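Local coordinates for oligopeptide-binding protein oppA (Lactococcus lactis, PDB 3DRF) that binds oligopeptides in a voluminous cavity that closes like a Venus flytrap, as the receptor of the OppABCDF ABC transporter for peptide uptake, at residues Y243-Y255 and D558-V570. Numbering follows the deposited sequence.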
loop_
_atom_site.group_PDB
_atom_site.type_symbol
_atom_site.label_atom_id
_atom_site.label_comp_id
_atom_site.label_asym_id
_atom_site.label_seq_id
_atom_site.Cartn_x
_atom_site.Cartn_y
_atom_site.Cartn_z
ATOM N N TYR A 243 -25.460 11.450 -5.096
ATOM C CA TYR A 243 -25.094 10.027 -4.849
ATOM C C TYR A 243 -26.278 9.140 -5.161
ATOM O O TYR A 243 -27.365 9.415 -4.790
ATOM C CB TYR A 243 -24.722 9.858 -3.358
ATOM C CG TYR A 243 -24.274 8.449 -2.980
ATOM C CD1 TYR A 243 -23.165 7.834 -3.611
ATOM C CD2 TYR A 243 -24.957 7.734 -1.998
ATOM C CE1 TYR A 243 -22.791 6.551 -3.280
ATOM C CE2 TYR A 243 -24.576 6.429 -1.672
ATOM C CZ TYR A 243 -23.507 5.862 -2.317
ATOM O OH TYR A 243 -23.136 4.565 -1.974
ATOM N N TRP A 244 -26.012 8.035 -5.826
ATOM C CA TRP A 244 -27.033 7.121 -6.339
ATOM C C TRP A 244 -27.624 6.214 -5.262
ATOM O O TRP A 244 -28.629 5.651 -5.432
ATOM C CB TRP A 244 -26.409 6.265 -7.483
ATOM C CG TRP A 244 -25.170 5.473 -7.008
ATOM C CD1 TRP A 244 -23.906 5.887 -7.060
ATOM C CD2 TRP A 244 -25.162 4.224 -6.290
ATOM N NE1 TRP A 244 -23.089 4.985 -6.456
ATOM C CE2 TRP A 244 -23.839 3.953 -5.960
ATOM C CE3 TRP A 244 -26.158 3.300 -5.914
ATOM C CZ2 TRP A 244 -23.458 2.808 -5.283
ATOM C CZ3 TRP A 244 -25.782 2.173 -5.202
ATOM C CH2 TRP A 244 -24.444 1.934 -4.897
ATOM N N GLY A 245 -26.905 6.063 -4.181
ATOM C CA GLY A 245 -27.159 5.007 -3.225
ATOM C C GLY A 245 -27.866 5.464 -1.991
ATOM O O GLY A 245 -28.607 6.371 -1.992
ATOM N N GLU A 246 -27.623 4.724 -0.933
ATOM C CA GLU A 246 -28.284 4.978 0.334
ATOM C C GLU A 246 -27.834 6.362 0.835
ATOM O O GLU A 246 -26.691 6.616 0.947
ATOM C CB GLU A 246 -27.891 3.876 1.340
ATOM C CG GLU A 246 -28.383 2.481 0.954
ATOM C CD GLU A 246 -29.895 2.376 0.989
ATOM O OE1 GLU A 246 -30.452 2.799 2.006
ATOM O OE2 GLU A 246 -30.487 1.896 -0.001
ATOM N N LYS A 247 -28.756 7.234 1.110
ATOM C CA LYS A 247 -28.397 8.534 1.602
ATOM C C LYS A 247 -27.953 8.496 3.056
ATOM O O LYS A 247 -28.543 7.832 3.826
ATOM C CB LYS A 247 -29.577 9.472 1.465
ATOM C CG LYS A 247 -30.085 9.507 0.034
ATOM C CD LYS A 247 -29.061 10.211 -0.842
ATOM C CE LYS A 247 -29.415 10.335 -2.316
ATOM N NZ LYS A 247 -28.929 11.644 -2.927
ATOM N N PRO A 248 -26.906 9.218 3.409
ATOM C CA PRO A 248 -26.395 9.138 4.768
ATOM C C PRO A 248 -27.345 9.712 5.814
ATOM O O PRO A 248 -28.143 10.558 5.564
ATOM C CB PRO A 248 -25.096 9.963 4.721
ATOM C CG PRO A 248 -25.130 10.693 3.501
ATOM C CD PRO A 248 -26.037 10.055 2.551
ATOM N N LYS A 249 -27.177 9.179 7.012
ATOM C CA LYS A 249 -27.913 9.635 8.199
ATOM C C LYS A 249 -27.287 10.933 8.719
ATOM O O LYS A 249 -28.000 11.793 9.205
ATOM C CB LYS A 249 -27.856 8.529 9.258
ATOM C CG LYS A 249 -28.607 7.207 8.885
ATOM C CD LYS A 249 -28.552 6.163 10.080
ATOM C CE LYS A 249 -29.114 4.808 9.707
ATOM N NZ LYS A 249 -30.579 4.854 9.635
ATOM N N LEU A 250 -25.988 11.099 8.624
ATOM C CA LEU A 250 -25.268 12.242 9.177
ATOM C C LEU A 250 -25.432 13.530 8.387
ATOM O O LEU A 250 -25.668 13.472 7.226
ATOM C CB LEU A 250 -23.763 11.979 9.317
ATOM C CG LEU A 250 -23.335 10.845 10.263
ATOM C CD1 LEU A 250 -21.901 10.386 9.951
ATOM C CD2 LEU A 250 -23.383 11.259 11.758
ATOM N N ASN A 251 -25.385 14.645 9.101
ATOM C CA ASN A 251 -25.263 15.965 8.511
ATOM C C ASN A 251 -23.855 16.289 8.045
ATOM O O ASN A 251 -23.719 16.921 7.046
ATOM C CB ASN A 251 -25.761 17.027 9.514
ATOM C CG ASN A 251 -25.757 18.436 8.943
ATOM O OD1 ASN A 251 -26.457 18.731 8.022
ATOM N ND2 ASN A 251 -24.930 19.247 9.474
ATOM N N SER A 252 -22.821 15.889 8.784
ATOM C CA SER A 252 -21.456 16.194 8.345
ATOM C C SER A 252 -20.490 15.218 8.986
ATOM O O SER A 252 -20.814 14.572 9.935
ATOM C CB SER A 252 -21.058 17.623 8.682
ATOM O OG SER A 252 -20.750 17.762 10.057
ATOM N N ILE A 253 -19.305 15.156 8.412
ATOM C CA ILE A 253 -18.148 14.478 8.986
ATOM C C ILE A 253 -16.919 15.349 8.855
ATOM O O ILE A 253 -16.664 15.790 7.782
ATOM C CB ILE A 253 -17.835 13.113 8.262
ATOM C CG1 ILE A 253 -19.031 12.171 8.287
ATOM C CG2 ILE A 253 -16.554 12.438 8.915
ATOM C CD1 ILE A 253 -18.967 10.981 7.258
ATOM N N THR A 254 -16.169 15.566 9.922
ATOM C CA THR A 254 -14.873 16.218 9.813
ATOM C C THR A 254 -13.826 15.090 9.938
ATOM O O THR A 254 -13.972 14.149 10.709
ATOM C CB THR A 254 -14.706 17.311 10.875
ATOM O OG1 THR A 254 -14.774 16.710 12.177
ATOM C CG2 THR A 254 -15.807 18.335 10.685
ATOM N N TYR A 255 -12.796 15.170 9.132
ATOM C CA TYR A 255 -11.755 14.132 9.129
ATOM C C TYR A 255 -10.412 14.854 9.180
ATOM O O TYR A 255 -10.129 15.615 8.305
ATOM C CB TYR A 255 -11.884 13.234 7.880
ATOM C CG TYR A 255 -11.529 11.752 8.073
ATOM C CD1 TYR A 255 -10.469 11.351 8.838
ATOM C CD2 TYR A 255 -12.265 10.787 7.484
ATOM C CE1 TYR A 255 -10.155 10.017 8.984
ATOM C CE2 TYR A 255 -11.961 9.451 7.637
ATOM C CZ TYR A 255 -10.910 9.086 8.400
ATOM O OH TYR A 255 -10.633 7.766 8.591
ATOM N N ASP A 558 -15.725 -4.815 9.883
ATOM C CA ASP A 558 -16.022 -6.057 9.198
ATOM C C ASP A 558 -15.754 -5.888 7.700
ATOM O O ASP A 558 -16.158 -4.905 7.117
ATOM C CB ASP A 558 -17.487 -6.423 9.369
ATOM C CG ASP A 558 -17.890 -6.729 10.833
ATOM O OD1 ASP A 558 -17.100 -6.787 11.739
ATOM O OD2 ASP A 558 -19.073 -6.875 11.058
ATOM N N TYR A 559 -15.093 -6.870 7.097
ATOM C CA TYR A 559 -14.879 -6.838 5.681
ATOM C C TYR A 559 -16.184 -7.202 4.994
ATOM O O TYR A 559 -16.983 -7.917 5.537
ATOM C CB TYR A 559 -13.700 -7.759 5.276
ATOM C CG TYR A 559 -12.326 -7.297 5.777
ATOM C CD1 TYR A 559 -11.803 -6.107 5.361
ATOM C CD2 TYR A 559 -11.580 -8.064 6.686
ATOM C CE1 TYR A 559 -10.556 -5.667 5.813
ATOM C CE2 TYR A 559 -10.340 -7.635 7.133
ATOM C CZ TYR A 559 -9.842 -6.424 6.688
ATOM O OH TYR A 559 -8.616 -5.933 7.081
ATOM N N GLY A 560 -16.382 -6.661 3.833
ATOM C CA GLY A 560 -17.691 -6.873 3.222
ATOM C C GLY A 560 -18.829 -5.862 3.565
ATOM O O GLY A 560 -19.888 -5.907 3.000
ATOM N N ALA A 561 -18.563 -4.940 4.487
ATOM C CA ALA A 561 -19.514 -3.865 4.743
ATOM C C ALA A 561 -19.358 -2.792 3.678
ATOM O O ALA A 561 -18.334 -2.201 3.569
ATOM C CB ALA A 561 -19.236 -3.281 6.148
ATOM N N MET A 562 -20.395 -2.602 2.894
ATOM C CA MET A 562 -20.303 -1.706 1.715
ATOM C C MET A 562 -20.916 -0.303 1.881
ATOM O O MET A 562 -20.749 0.512 1.060
ATOM C CB MET A 562 -20.938 -2.369 0.473
ATOM C CG MET A 562 -20.254 -3.670 0.037
ATOM S SD MET A 562 -18.572 -3.282 -0.571
ATOM C CE MET A 562 -17.551 -4.177 0.657
ATOM N N ASN A 563 -21.626 -0.082 2.967
ATOM C CA ASN A 563 -22.395 1.158 3.158
ATOM C C ASN A 563 -22.184 1.810 4.493
ATOM O O ASN A 563 -23.031 2.506 4.972
ATOM C CB ASN A 563 -23.861 0.854 3.004
ATOM C CG ASN A 563 -24.292 0.908 1.613
ATOM O OD1 ASN A 563 -24.218 1.928 0.983
ATOM N ND2 ASN A 563 -24.740 -0.198 1.116
ATOM N N THR A 564 -21.042 1.564 5.081
ATOM C CA THR A 564 -20.740 2.116 6.396
ATOM C C THR A 564 -20.999 3.637 6.487
ATOM O O THR A 564 -21.563 4.075 7.418
ATOM C CB THR A 564 -19.325 1.791 6.806
ATOM O OG1 THR A 564 -19.186 0.363 6.809
ATOM C CG2 THR A 564 -19.062 2.258 8.244
ATOM N N TRP A 565 -20.505 4.421 5.541
ATOM C CA TRP A 565 -20.649 5.889 5.652
ATOM C C TRP A 565 -22.100 6.368 5.566
ATOM O O TRP A 565 -22.415 7.379 6.046
ATOM C CB TRP A 565 -19.773 6.614 4.604
ATOM C CG TRP A 565 -18.302 6.341 4.881
ATOM C CD1 TRP A 565 -17.433 5.605 4.110
ATOM C CD2 TRP A 565 -17.572 6.724 6.033
ATOM N NE1 TRP A 565 -16.228 5.564 4.690
ATOM C CE2 TRP A 565 -16.270 6.210 5.892
ATOM C CE3 TRP A 565 -17.872 7.485 7.173
ATOM C CZ2 TRP A 565 -15.295 6.428 6.842
ATOM C CZ3 TRP A 565 -16.894 7.702 8.100
ATOM C CH2 TRP A 565 -15.623 7.195 7.924
ATOM N N SER A 566 -22.964 5.606 4.940
ATOM C CA SER A 566 -24.403 5.897 4.940
ATOM C C SER A 566 -25.144 5.363 6.157
ATOM O O SER A 566 -26.231 5.832 6.458
ATOM C CB SER A 566 -25.051 5.337 3.684
ATOM O OG SER A 566 -24.571 6.010 2.548
ATOM N N GLU A 567 -24.571 4.382 6.825
ATOM C CA GLU A 567 -25.179 3.752 7.997
ATOM C C GLU A 567 -24.800 4.378 9.325
ATOM O O GLU A 567 -25.540 4.263 10.253
ATOM C CB GLU A 567 -24.872 2.249 8.032
ATOM C CG GLU A 567 -25.583 1.486 6.956
ATOM C CD GLU A 567 -25.015 0.101 6.732
ATOM O OE1 GLU A 567 -23.930 -0.167 7.289
ATOM O OE2 GLU A 567 -25.634 -0.656 5.941
ATOM N N ILE A 568 -23.654 5.019 9.418
ATOM C CA ILE A 568 -23.224 5.565 10.677
ATOM C C ILE A 568 -24.141 6.737 11.067
ATOM O O ILE A 568 -24.529 7.564 10.274
ATOM C CB ILE A 568 -21.771 6.038 10.643
ATOM C CG1 ILE A 568 -20.777 4.890 10.551
ATOM C CG2 ILE A 568 -21.466 6.892 11.878
ATOM C CD1 ILE A 568 -19.373 5.366 10.220
ATOM N N GLY A 569 -24.436 6.762 12.348
ATOM C CA GLY A 569 -25.184 7.824 12.962
ATOM C C GLY A 569 -24.798 7.991 14.400
ATOM O O GLY A 569 -23.900 7.326 14.879
ATOM N N VAL A 570 -25.351 9.023 15.032
ATOM C CA VAL A 570 -25.118 9.274 16.445
ATOM C C VAL A 570 -26.387 8.966 17.232
ATOM O O VAL A 570 -26.331 8.472 18.358
ATOM C CB VAL A 570 -24.730 10.729 16.694
ATOM C CG1 VAL A 570 -23.362 11.028 16.089
ATOM C CG2 VAL A 570 -25.787 11.655 16.132
HETATM O O HOH W 1 -25.275 2.800 -1.295
HETATM O O HOH W 2 -28.810 5.580 5.510
HETATM O O HOH W 3 -24.378 8.514 7.740
#
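Ser566 donates a hydrogen bond from OG to the backbone oxygen of Glu246, OG to O 2.7 Å. The hydroxyl comes from above the carbonyl plane, 38° out of it. This is the one direct hydrogen bond between 243-255 and 558-570; three waters make the other polar links. One water accepts from Glu246 N, donates to Asn563 OD1 and bonds Tyr243 OH, so the phenol and the amide are joined although OH and OD1 stay 4.1 Å apart. The Tyr243 ring and the Asn563 amide are turned 74° from each other. A second water donates to both Lys247 O and Ser566 O. The third accepts from Leu250 N and donates to Trp565 O and Ile568 O. It thereby bonds a carbonyl inside the short helix 564-567 and one just after it.

Van der Waals contacts surround these bonds. Leu250 sets CG 3.5 Å from Ile568 O, and its CD1 makes an apolar contact with Ile568 CG2 at 4.0 Å. The other methyl, CD2, lies 4.1 Å from Gly569 CA. Ile253 has CG1 anti to its carbonyl carbon (chi1 -57°), and the extended branch carries CD1 to 3.7 Å from Trp565 CE3. The two side chains cross at about a right angle. Tyr255 comes to the far end of the same indole. Lys249 runs its aliphatic chain alongside the Glu567 carbonyl, CD to O 3.6 Å.

The backbones pass closest at Pro248 and Ser566. Phe224 of strand 224-230 touches Pro248, Ile253 and Trp565. This structural packing joins the end of the modelled chain to a mixed five-stranded sheet that also holds N-terminal strand 34-40. Helix 564-567 packs Trp565 over the side chains of strand 252-258, while Gly569 and Val570 meet Leu250 in the loop before it.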